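Local coordinates for protein transglutaminase-like enzymes, putative cysteine protease (Cytophaga hutchinsonii, PDB 3ISR) that probably hydrolyses peptide or related amide bonds as a cysteine protease of the transglutaminase-like superfamily, at residues B[107-110]-B[111-115]; B[151-154]-B[155-159]; B[233-237]-B[238-242]. All blocks are in the same frame, centred on the assembly; numbering follows the deposited sequence.

Interaction 1 of 3, residues B[107-110]-B[111-115]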
ATOM      1  N   VAL B 107     -30.755   8.466   8.171  1.00 11.35           N
ATOM      2  CA  VAL B 107     -31.980   8.561   7.408  1.00 13.66           C
ATOM      3  C   VAL B 107     -32.536   9.995   7.363  1.00 14.75           C
ATOM      4  O   VAL B 107     -33.283  10.332   6.444  1.00 16.12           O
ATOM      5  CB  VAL B 107     -33.038   7.525   7.883  1.00 13.95           C
ATOM      6  CG1 VAL B 107     -33.763   7.965   9.182  1.00 14.45           C
ATOM      7  CG2 VAL B 107     -34.041   7.212   6.762  1.00 15.46           C
ATOM      8  N   ASP B 108     -32.141  10.833   8.329  1.00 15.66           N
ATOM      9  CA  ASP B 108     -32.710  12.183   8.488  1.00 16.56           C
ATOM     10  C   ASP B 108     -31.778  13.338   8.097  1.00 16.75           C
ATOM     11  O   ASP B 108     -32.206  14.499   8.102  1.00 16.70           O
ATOM     12  CB  ASP B 108     -33.187  12.390   9.931  1.00 17.47           C
ATOM     13  CG  ASP B 108     -34.377  11.496  10.293  1.00 19.02           C
ATOM     14  OD1 ASP B 108     -35.273  11.299   9.442  1.00 20.62           O
ATOM     15  OD2 ASP B 108     -34.411  10.986  11.437  1.00 22.43           O
ATOM     16  N   LEU B 109     -30.519  13.031   7.772  1.00 16.04           N
ATOM     17  CA  LEU B 109     -29.552  14.063   7.376  1.00 15.99           C
ATOM     18  C   LEU B 109     -29.968  14.774   6.091  1.00 16.73           C
ATOM     19  O   LEU B 109     -30.484  14.135   5.159  1.00 17.07           O
ATOM     20  CB  LEU B 109     -28.157  13.458   7.183  1.00 15.52           C
ATOM     21  CG  LEU B 109     -27.469  12.888   8.429  1.00 15.25           C
ATOM     22  CD1 LEU B 109     -26.181  12.180   8.075  1.00 13.68           C
ATOM     23  CD2 LEU B 109     -27.219  14.005   9.481  1.00 15.46           C
ATOM     24  N   ASP B 110     -29.737  16.087   6.039  1.00 16.62           N
ATOM     25  CA  ASP B 110     -29.885  16.841   4.791  1.00 17.19           C
ATOM     26  C   ASP B 110     -29.020  16.176   3.723  1.00 16.32           C
ATOM     27  O   ASP B 110     -27.921  15.703   4.008  1.00 15.05           O
ATOM     28  CB  ASP B 110     -29.427  18.292   4.958  1.00 17.46           C
ATOM     29  CG  ASP B 110     -30.419  19.158   5.751  1.00 20.46           C
ATOM     30  OD1 ASP B 110     -31.477  18.679   6.215  1.00 23.68           O
ATOM     31  OD2 ASP B 110     -30.127  20.356   5.911  1.00 22.77           O
ATOM     32  N   GLY B 111     -29.527  16.141   2.494  1.00 15.88           N
ATOM     33  CA  GLY B 111     -28.839  15.516   1.378  1.00 16.18           C
ATOM     34  C   GLY B 111     -27.435  16.046   1.167  1.00 17.04           C
ATOM     35  O   GLY B 111     -26.536  15.287   0.776  1.00 16.45           O
ATOM     36  N   ASP B 112     -27.221  17.338   1.434  1.00 16.71           N
ATOM     37  CA  ASP B 112     -25.870  17.892   1.299  1.00 17.35           C
ATOM     38  C   ASP B 112     -24.845  17.466   2.368  1.00 16.06           C
ATOM     39  O   ASP B 112     -23.635  17.725   2.224  1.00 15.51           O
ATOM     40  CB  ASP B 112     -25.886  19.417   1.047  1.00 19.08           C
ATOM     41  CG  ASP B 112     -26.268  20.257   2.272  1.00 23.03           C
ATOM     42  OD1 ASP B 112     -26.742  19.733   3.307  1.00 27.77           O
ATOM     43  OD2 ASP B 112     -26.100  21.496   2.177  1.00 29.01           O
ATOM     44  N   ILE B 113     -25.316  16.788   3.410  1.00 14.03           N
ATOM     45  CA  ILE B 113     -24.412  16.230   4.446  1.00 13.24           C
ATOM     46  C   ILE B 113     -23.943  14.824   4.075  1.00 13.09           C
ATOM     47  O   ILE B 113     -22.821  14.437   4.364  1.00 12.50           O
ATOM     48  CB  ILE B 113     -25.106  16.185   5.828  1.00 13.49           C
ATOM     49  CG1 ILE B 113     -25.717  17.548   6.167  1.00 13.22           C
ATOM     50  CG2 ILE B 113     -24.151  15.728   6.942  1.00 11.70           C
ATOM     51  CD1 ILE B 113     -24.743  18.690   6.138  1.00 14.14           C
ATOM     52  N   ILE B 114     -24.807  14.081   3.395  1.00 12.57           N
ATOM     53  CA  ILE B 114     -24.562  12.664   3.096  1.00 12.93           C
ATOM     54  C   ILE B 114     -23.188  12.371   2.478  1.00 13.26           C
ATOM     55  O   ILE B 114     -22.551  11.411   2.886  1.00 13.48           O
ATOM     56  CB  ILE B 114     -25.699  12.078   2.232  1.00 12.47           C
ATOM     57  CG1 ILE B 114     -27.028  12.142   3.002  1.00 14.09           C
ATOM     58  CG2 ILE B 114     -25.365  10.640   1.775  1.00 11.89           C
ATOM     59  CD1 ILE B 114     -27.090  11.257   4.229  1.00 14.77           C
ATOM     60  N   PRO B 115     -22.735  13.183   1.498  1.00 13.74           N
ATOM     61  CA  PRO B 115     -21.439  12.879   0.865  1.00 14.24           C
ATOM     62  C   PRO B 115     -20.280  12.765   1.855  1.00 14.11           C
ATOM     63  O   PRO B 115     -19.321  12.038   1.595  1.00 14.34           O
ATOM     64  CB  PRO B 115     -21.229  14.075  -0.086  1.00 14.72           C
ATOM     65  CG  PRO B 115     -22.603  14.515  -0.414  1.00 14.35           C
ATOM     66  CD  PRO B 115     -23.398  14.330   0.842  1.00 14.39           C
TER

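Interaction 2 of 3, residues B[151-154]-B[155-159]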
ATOM      1  N   ASP B 151      -8.179  13.313  20.425  1.00 16.77           N
ATOM      2  CA  ASP B 151      -7.177  13.145  21.468  1.00 17.22           C
ATOM      3  C   ASP B 151      -6.251  11.954  21.163  1.00 16.78           C
ATOM      4  O   ASP B 151      -5.031  12.044  21.362  1.00 16.47           O
ATOM      5  CB  ASP B 151      -7.833  13.013  22.855  1.00 17.65           C
ATOM      6  CG  ASP B 151      -8.469  14.331  23.343  1.00 19.90           C
ATOM      7  OD1 ASP B 151      -8.171  15.417  22.766  1.00 20.59           O
ATOM      8  OD2 ASP B 151      -9.272  14.280  24.314  1.00 18.83           O
ATOM      9  N   TRP B 152      -6.814  10.851  20.668  1.00 16.54           N
ATOM     10  CA  TRP B 152      -5.978   9.710  20.282  1.00 16.53           C
ATOM     11  C   TRP B 152      -4.924  10.139  19.241  1.00 16.00           C
ATOM     12  O   TRP B 152      -3.759   9.815  19.379  1.00 16.10           O
ATOM     13  CB  TRP B 152      -6.815   8.530  19.757  1.00 16.61           C
ATOM     14  CG  TRP B 152      -5.967   7.317  19.507  1.00 16.91           C
ATOM     15  CD1 TRP B 152      -5.690   6.312  20.385  1.00 16.33           C
ATOM     16  CD2 TRP B 152      -5.235   7.018  18.304  1.00 16.67           C
ATOM     17  NE1 TRP B 152      -4.849   5.392  19.798  1.00 15.49           N
ATOM     18  CE2 TRP B 152      -4.544   5.810  18.526  1.00 15.99           C
ATOM     19  CE3 TRP B 152      -5.101   7.661  17.064  1.00 15.88           C
ATOM     20  CZ2 TRP B 152      -3.738   5.214  17.543  1.00 17.13           C
ATOM     21  CZ3 TRP B 152      -4.290   7.074  16.085  1.00 16.46           C
ATOM     22  CH2 TRP B 152      -3.612   5.865  16.339  1.00 15.90           C
ATOM     23  N   ILE B 153      -5.336  10.890  18.221  1.00 15.44           N
ATOM     24  CA  ILE B 153      -4.407  11.331  17.181  1.00 15.03           C
ATOM     25  C   ILE B 153      -3.307  12.208  17.787  1.00 15.61           C
ATOM     26  O   ILE B 153      -2.125  12.024  17.501  1.00 15.06           O
ATOM     27  CB  ILE B 153      -5.141  12.072  16.043  1.00 14.42           C
ATOM     28  CG1 ILE B 153      -6.087  11.098  15.326  1.00 15.20           C
ATOM     29  CG2 ILE B 153      -4.138  12.688  15.051  1.00 13.94           C
ATOM     30  CD1 ILE B 153      -7.092  11.774  14.372  1.00 18.18           C
ATOM     31  N   TYR B 154      -3.697  13.153  18.633  1.00 14.94           N
ATOM     32  CA  TYR B 154      -2.696  14.034  19.245  1.00 14.79           C
ATOM     33  C   TYR B 154      -1.652  13.229  20.026  1.00 15.36           C
ATOM     34  O   TYR B 154      -0.432  13.515  19.963  1.00 15.00           O
ATOM     35  CB  TYR B 154      -3.347  15.083  20.163  1.00 14.60           C
ATOM     36  CG  TYR B 154      -2.284  15.894  20.853  1.00 13.43           C
ATOM     37  CD1 TYR B 154      -1.569  16.876  20.161  1.00 13.16           C
ATOM     38  CD2 TYR B 154      -1.941  15.634  22.173  1.00 15.79           C
ATOM     39  CE1 TYR B 154      -0.547  17.586  20.769  1.00 14.50           C
ATOM     40  CE2 TYR B 154      -0.918  16.358  22.803  1.00 17.31           C
ATOM     41  CZ  TYR B 154      -0.234  17.328  22.089  1.00 17.15           C
ATOM     42  OH  TYR B 154       0.770  18.045  22.699  1.00 18.27           O
ATOM     43  N   ASN B 155      -2.142  12.228  20.757  1.00 15.07           N
ATOM     44  CA  ASN B 155      -1.301  11.421  21.628  1.00 15.85           C
ATOM     45  C   ASN B 155      -0.508  10.316  20.929  1.00 15.67           C
ATOM     46  O   ASN B 155       0.448   9.795  21.493  1.00 15.45           O
ATOM     47  CB  ASN B 155      -2.140  10.837  22.774  1.00 15.97           C
ATOM     48  CG  ASN B 155      -2.600  11.898  23.761  1.00 17.07           C
ATOM     49  OD1 ASN B 155      -3.762  11.925  24.160  1.00 19.85           O
ATOM     50  ND2 ASN B 155      -1.689  12.769  24.159  1.00 15.88           N
ATOM     51  N   ASN B 156      -0.876   9.966  19.697  1.00 15.19           N
ATOM     52  CA  ASN B 156      -0.291   8.790  19.071  1.00 14.85           C
ATOM     53  C   ASN B 156       0.332   9.029  17.701  1.00 14.77           C
ATOM     54  O   ASN B 156       0.852   8.097  17.100  1.00 15.00           O
ATOM     55  CB  ASN B 156      -1.321   7.662  19.006  1.00 14.72           C
ATOM     56  CG  ASN B 156      -1.747   7.212  20.366  1.00 16.16           C
ATOM     57  OD1 ASN B 156      -2.802   7.618  20.868  1.00 18.04           O
ATOM     58  ND2 ASN B 156      -0.910   6.421  21.008  1.00 11.14           N
ATOM     59  N   VAL B 157       0.288  10.279  17.236  1.00 14.71           N
ATOM     60  CA  VAL B 157       0.866  10.680  15.960  1.00 14.60           C
ATOM     61  C   VAL B 157       1.761  11.883  16.249  1.00 15.16           C
ATOM     62  O   VAL B 157       1.320  12.878  16.843  1.00 15.61           O
ATOM     63  CB  VAL B 157      -0.230  11.084  14.915  1.00 14.60           C
ATOM     64  CG1 VAL B 157       0.414  11.541  13.596  1.00 14.62           C
ATOM     65  CG2 VAL B 157      -1.217   9.916  14.649  1.00 13.76           C
ATOM     66  N   GLU B 158       3.018  11.792  15.834  1.00 15.76           N
ATOM     67  CA  GLU B 158       3.987  12.863  16.077  1.00 16.51           C
ATOM     68  C   GLU B 158       3.841  13.958  15.051  1.00 15.82           C
ATOM     69  O   GLU B 158       3.686  13.674  13.869  1.00 14.85           O
ATOM     70  CB  GLU B 158       5.402  12.317  15.985  1.00 17.27           C
ATOM     71  CG  GLU B 158       5.608  11.122  16.875  1.00 22.20           C
ATOM     72  CD  GLU B 158       7.057  10.889  17.220  1.00 26.89           C
ATOM     73  OE1 GLU B 158       7.940  11.610  16.702  1.00 30.31           O
ATOM     74  OE2 GLU B 158       7.304   9.972  18.023  1.00 31.22           O
ATOM     75  N   TYR B 159       3.927  15.211  15.485  1.00 15.32           N
ATOM     76  CA  TYR B 159       3.920  16.293  14.529  1.00 15.64           C
ATOM     77  C   TYR B 159       5.354  16.515  14.023  1.00 16.24           C
ATOM     78  O   TYR B 159       6.224  16.929  14.781  1.00 15.57           O
ATOM     79  CB  TYR B 159       3.330  17.576  15.125  1.00 15.84           C
ATOM     80  CG  TYR B 159       3.192  18.674  14.084  1.00 16.80           C
ATOM     81  CD1 TYR B 159       1.961  18.971  13.505  1.00 17.85           C
ATOM     82  CD2 TYR B 159       4.311  19.400  13.670  1.00 19.55           C
ATOM     83  CE1 TYR B 159       1.848  19.966  12.528  1.00 20.14           C
ATOM     84  CE2 TYR B 159       4.215  20.389  12.715  1.00 22.31           C
ATOM     85  CZ  TYR B 159       2.986  20.672  12.147  1.00 22.81           C
ATOM     86  OH  TYR B 159       2.933  21.672  11.202  1.00 27.55           O
TER
HETATM   87  O   HOH W   1       0.741  15.243  18.189  1.00 11.44           O

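Interaction 3 of 3, residues B[233-237]-B[238-242]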
ATOM      1  N   ARG B 233      -3.609  20.300  18.079  1.00 16.33           N
ATOM      2  CA  ARG B 233      -3.670  21.224  19.220  1.00 17.00           C
ATOM      3  C   ARG B 233      -2.780  22.461  19.077  1.00 17.38           C
ATOM      4  O   ARG B 233      -2.365  23.039  20.080  1.00 17.00           O
ATOM      5  CB  ARG B 233      -3.334  20.507  20.529  1.00 17.10           C
ATOM      6  CG  ARG B 233      -4.351  19.474  20.925  1.00 17.62           C
ATOM      7  CD  ARG B 233      -3.948  18.837  22.242  1.00 20.39           C
ATOM      8  NE  ARG B 233      -4.852  17.753  22.596  1.00 21.69           N
ATOM      9  CZ  ARG B 233      -4.714  16.975  23.663  1.00 22.86           C
ATOM     10  NH1 ARG B 233      -5.596  16.006  23.881  1.00 23.23           N
ATOM     11  NH2 ARG B 233      -3.699  17.160  24.507  1.00 21.72           N
ATOM     12  N   LEU B 234      -2.476  22.867  17.846  1.00 17.10           N
ATOM     13  CA  LEU B 234      -1.558  23.989  17.658  1.00 17.40           C
ATOM     14  C   LEU B 234      -2.184  25.373  17.823  1.00 17.91           C
ATOM     15  O   LEU B 234      -1.470  26.324  18.122  1.00 17.46           O
ATOM     16  CB  LEU B 234      -0.871  23.912  16.297  1.00 17.41           C
ATOM     17  CG  LEU B 234       0.241  22.868  16.161  1.00 17.46           C
ATOM     18  CD1 LEU B 234       0.527  22.646  14.702  1.00 19.13           C
ATOM     19  CD2 LEU B 234       1.520  23.295  16.900  1.00 19.08           C
ATOM     20  N   VAL B 235      -3.494  25.490  17.607  1.00 17.29           N
ATOM     21  CA  VAL B 235      -4.122  26.807  17.535  1.00 18.54           C
ATOM     22  C   VAL B 235      -5.395  26.915  18.365  1.00 17.90           C
ATOM     23  O   VAL B 235      -6.123  25.931  18.499  1.00 17.96           O
ATOM     24  CB  VAL B 235      -4.416  27.218  16.067  1.00 18.82           C
ATOM     25  CG1 VAL B 235      -3.182  27.027  15.193  1.00 20.94           C
ATOM     26  CG2 VAL B 235      -5.575  26.422  15.476  1.00 19.54           C
ATOM     27  N   PRO B 236      -5.678  28.112  18.917  1.00 17.27           N
ATOM     28  CA  PRO B 236      -6.988  28.302  19.543  1.00 16.81           C
ATOM     29  C   PRO B 236      -8.072  28.206  18.476  1.00 16.68           C
ATOM     30  O   PRO B 236      -7.931  28.809  17.402  1.00 16.73           O
ATOM     31  CB  PRO B 236      -6.899  29.729  20.127  1.00 16.78           C
ATOM     32  CG  PRO B 236      -5.904  30.426  19.262  1.00 16.62           C
ATOM     33  CD  PRO B 236      -4.885  29.359  18.913  1.00 17.63           C
ATOM     34  N   LEU B 237      -9.122  27.426  18.740  1.00 16.16           N
ATOM     35  CA  LEU B 237     -10.097  27.121  17.701  1.00 16.20           C
ATOM     36  C   LEU B 237     -10.833  28.373  17.236  1.00 15.99           C
ATOM     37  O   LEU B 237     -11.237  28.455  16.074  1.00 15.93           O
ATOM     38  CB  LEU B 237     -11.101  26.056  18.168  1.00 16.75           C
ATOM     39  CG  LEU B 237     -10.480  24.736  18.637  1.00 17.73           C
ATOM     40  CD1 LEU B 237     -11.554  23.821  19.190  1.00 19.55           C
ATOM     41  CD2 LEU B 237      -9.723  24.080  17.496  1.00 18.33           C
ATOM     42  N   ASN B 238     -10.979  29.351  18.130  1.00 15.03           N
ATOM     43  CA  ASN B 238     -11.680  30.578  17.785  1.00 14.71           C
ATOM     44  C   ASN B 238     -10.803  31.585  17.056  1.00 15.03           C
ATOM     45  O   ASN B 238     -11.268  32.681  16.730  1.00 15.05           O
ATOM     46  CB  ASN B 238     -12.338  31.230  19.024  1.00 14.61           C
ATOM     47  CG  ASN B 238     -11.348  31.540  20.149  1.00 14.57           C
ATOM     48  OD1 ASN B 238     -10.255  30.975  20.228  1.00 15.85           O
ATOM     49  ND2 ASN B 238     -11.764  32.398  21.057  1.00 14.47           N
ATOM     50  N   GLY B 239      -9.543  31.226  16.819  1.00 14.51           N
ATOM     51  CA  GLY B 239      -8.636  32.068  16.032  1.00 14.72           C
ATOM     52  C   GLY B 239      -8.570  31.748  14.540  1.00 15.56           C
ATOM     53  O   GLY B 239      -7.735  32.301  13.829  1.00 15.74           O
ATOM     54  N   LEU B 240      -9.464  30.877  14.063  1.00 14.72           N
ATOM     55  CA  LEU B 240      -9.453  30.444  12.659  1.00 15.53           C
ATOM     56  C   LEU B 240     -10.287  31.298  11.723  1.00 15.41           C
ATOM     57  O   LEU B 240     -11.422  31.663  12.029  1.00 16.59           O
ATOM     58  CB  LEU B 240      -9.917  28.989  12.543  1.00 14.47           C
ATOM     59  CG  LEU B 240      -8.989  27.944  13.156  1.00 15.93           C
ATOM     60  CD1 LEU B 240      -9.752  26.614  13.362  1.00 13.14           C
ATOM     61  CD2 LEU B 240      -7.757  27.720  12.288  1.00 16.85           C
ATOM     62  N   VAL B 241      -9.718  31.603  10.568  1.00 15.17           N
ATOM     63  CA  VAL B 241     -10.456  32.267   9.502  1.00 14.61           C
ATOM     64  C   VAL B 241     -10.548  31.296   8.341  1.00 14.03           C
ATOM     65  O   VAL B 241      -9.513  30.856   7.813  1.00 13.52           O
ATOM     66  CB  VAL B 241      -9.763  33.576   9.084  1.00 14.98           C
ATOM     67  CG1 VAL B 241     -10.476  34.207   7.904  1.00 16.29           C
ATOM     68  CG2 VAL B 241      -9.723  34.541  10.280  1.00 14.26           C
ATOM     69  N   LYS B 242     -11.776  30.969   7.940  1.00 13.26           N
ATOM     70  CA  LYS B 242     -12.016  29.890   6.990  1.00 13.21           C
ATOM     71  C   LYS B 242     -11.642  30.250   5.569  1.00 13.08           C
ATOM     72  O   LYS B 242     -12.054  31.284   5.044  1.00 13.74           O
ATOM     73  CB  LYS B 242     -13.491  29.465   7.000  1.00 13.07           C
ATOM     74  CG  LYS B 242     -13.774  28.273   6.062  1.00 14.37           C
ATOM     75  CD  LYS B 242     -15.279  28.000   5.933  1.00 16.94           C
ATOM     76  CE  LYS B 242     -15.843  27.362   7.195  1.00 19.47           C
ATOM     77  NZ  LYS B 242     -17.317  27.054   7.119  1.00 19.73           N
TER

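Interaction 1 of 3, residues B[107-110]-B[111-115]
L109 and I114 touch on the buried side of a tight turn, where the CB of L109 comes within 3.8 Å of CD1 of I114. The leucine chain runs slantwise across the isoleucine. Its CD1 also meets the residue before, lying 4.2 Å from CG2 of I113. Branched aliphatic residues suit this buried side, because one leucine can touch two consecutive isoleucines, I113 with its CD1 and I114 with its CB. I113 also packs against the chain before it, with CG1 4.0 Å from CB of D110.

The backbone holds the turn by one good hydrogen bond, from I113 N to D110 O at 2.9 Å. Its donor sits above the carbonyl plane, 50° out of it. With G111 and D112 in helical conformation at its middle, this is a type I beta turn. A weak bond from I114 N to G111 O leads on into the 3-10 segment that follows.

Of the two acids of the turn, D110 is exposed and D112 partly so. CG of D112 lies between its own N and carbonyl carbon (chi1 73°), which turns the carboxylate back along the turn, with OD1 3.5 Å from CB of D110. The two acids would be expected to repel mildly, OD2 of D110 being 4.3 Å from OD1 of D112.

A second subunit covers part of this loop: its R71 hydrogen-bonds L109 O and its Y62 packs on I114. Within the chain, L109 and I113 rest on P198 and on Y221 of strand 215-222.

Interaction 2 of 3, residues B[151-154]-B[155-159]
I153 O is gripped by two backbone donors, N156 N at 3.3 Å and V157 N at 3.0 Å, both reaching it from the same face of its carbonyl plane. The first stands well above that plane, 72° out of it, while the second is tilted only slightly. This double grip marks the last turn of the helix, into which N155 N also bonds, to D151 O at 3.0 Å. Where the chain leaves the helix, one water donates to both Y154 O and V157 O and bridges them.

The indole of W152 lies with one face against the N156 side chain. With CG anti to the backbone N (chi1 -174°), the ring is carried forward along the helix, and CB of N156 sits 3.7 Å from the centroid of the six-membered ring, a CH-pi contact over its face. The amide of N156 stacks on the indole, their planes 25° apart. With an alanine here, the N156 side chain would probably lose its aromatic platform and become freer to turn.

Apolar I153 and V157 lie side by side, CG2 to CG2 4.0 Å, and both pack on F184 and L187 of helix 181-194, whereas D151 forms a salt bridge with R233. A helix end that passes through V157 into strand 158-159, paired in parallel with 178-179, here packs against the central helix of the transglutaminase-like fold, which in this family probably begins with the nucleophilic cysteine.

Interaction 3 of 3, residues B[233-237]-B[238-242]
V235 and L240 meet at about a right angle across a short turn, CG2 of V235 lying 4.1 Å from CD2 of L240. L240 keeps CG anti to its carbonyl carbon (chi1 -67°), which lays the chain back along the turn. Its other methyl, CD1, comes 3.6 Å from L237 O, a contact of aliphatic carbon with a backbone oxygen. The two branched residues thus share one buried side, where both touch A206 of strand 199-206 and H215 of strand 215-222. L237 packs on Y282.

N238 bends back over the proline, its OD1 3.6 Å from CB of P236. The amide is buried but well satisfied: OD1 accepts from F280 N, while ND2 bonds T278 O and Y92 OH. An asparagine suits this place because it can both give and accept, holding a neighbouring loop against the turn.

Between these side chains the backbone closes with G239 N bonded to P236 O at 3.0 Å, the donor lying 55° above the carbonyl plane. L237 and N238 occupy the middle positions with the helical angles of a type I beta turn; P236 at the first position supplies only its carbonyl to this bond, so its lack of an N-H costs the turn nothing. This turn leads into strand 240-246, outermost in its four-strand sheet within the chain. V235 also touches D230, and H215 and D230 are, as in relatives, probably the histidine and aspartate of a Cys-His-Asp triad.

In the fold
From the N terminus, interaction 1 comes first, folding the loop between strand 78-96 and helix 129-136 against a second subunit. Interaction 2 follows at the end of helix 142-156, and interaction 3 closes the loop between strands 225-229 and 240-246. The three lie in series, each complete before the next begins, so none nests or crosses. Interaction 1 stands apart, its nearest atoms about 18 Å from interaction 2 and about 11 Å from interaction 3. Interactions 2 and 3 touch: R233 and L234 join interaction 3 to interaction 2, R233 packing on Y154 and L234 on Y159, which ties helix 142-156 and strand 158-159 to the approach to strand 240-246.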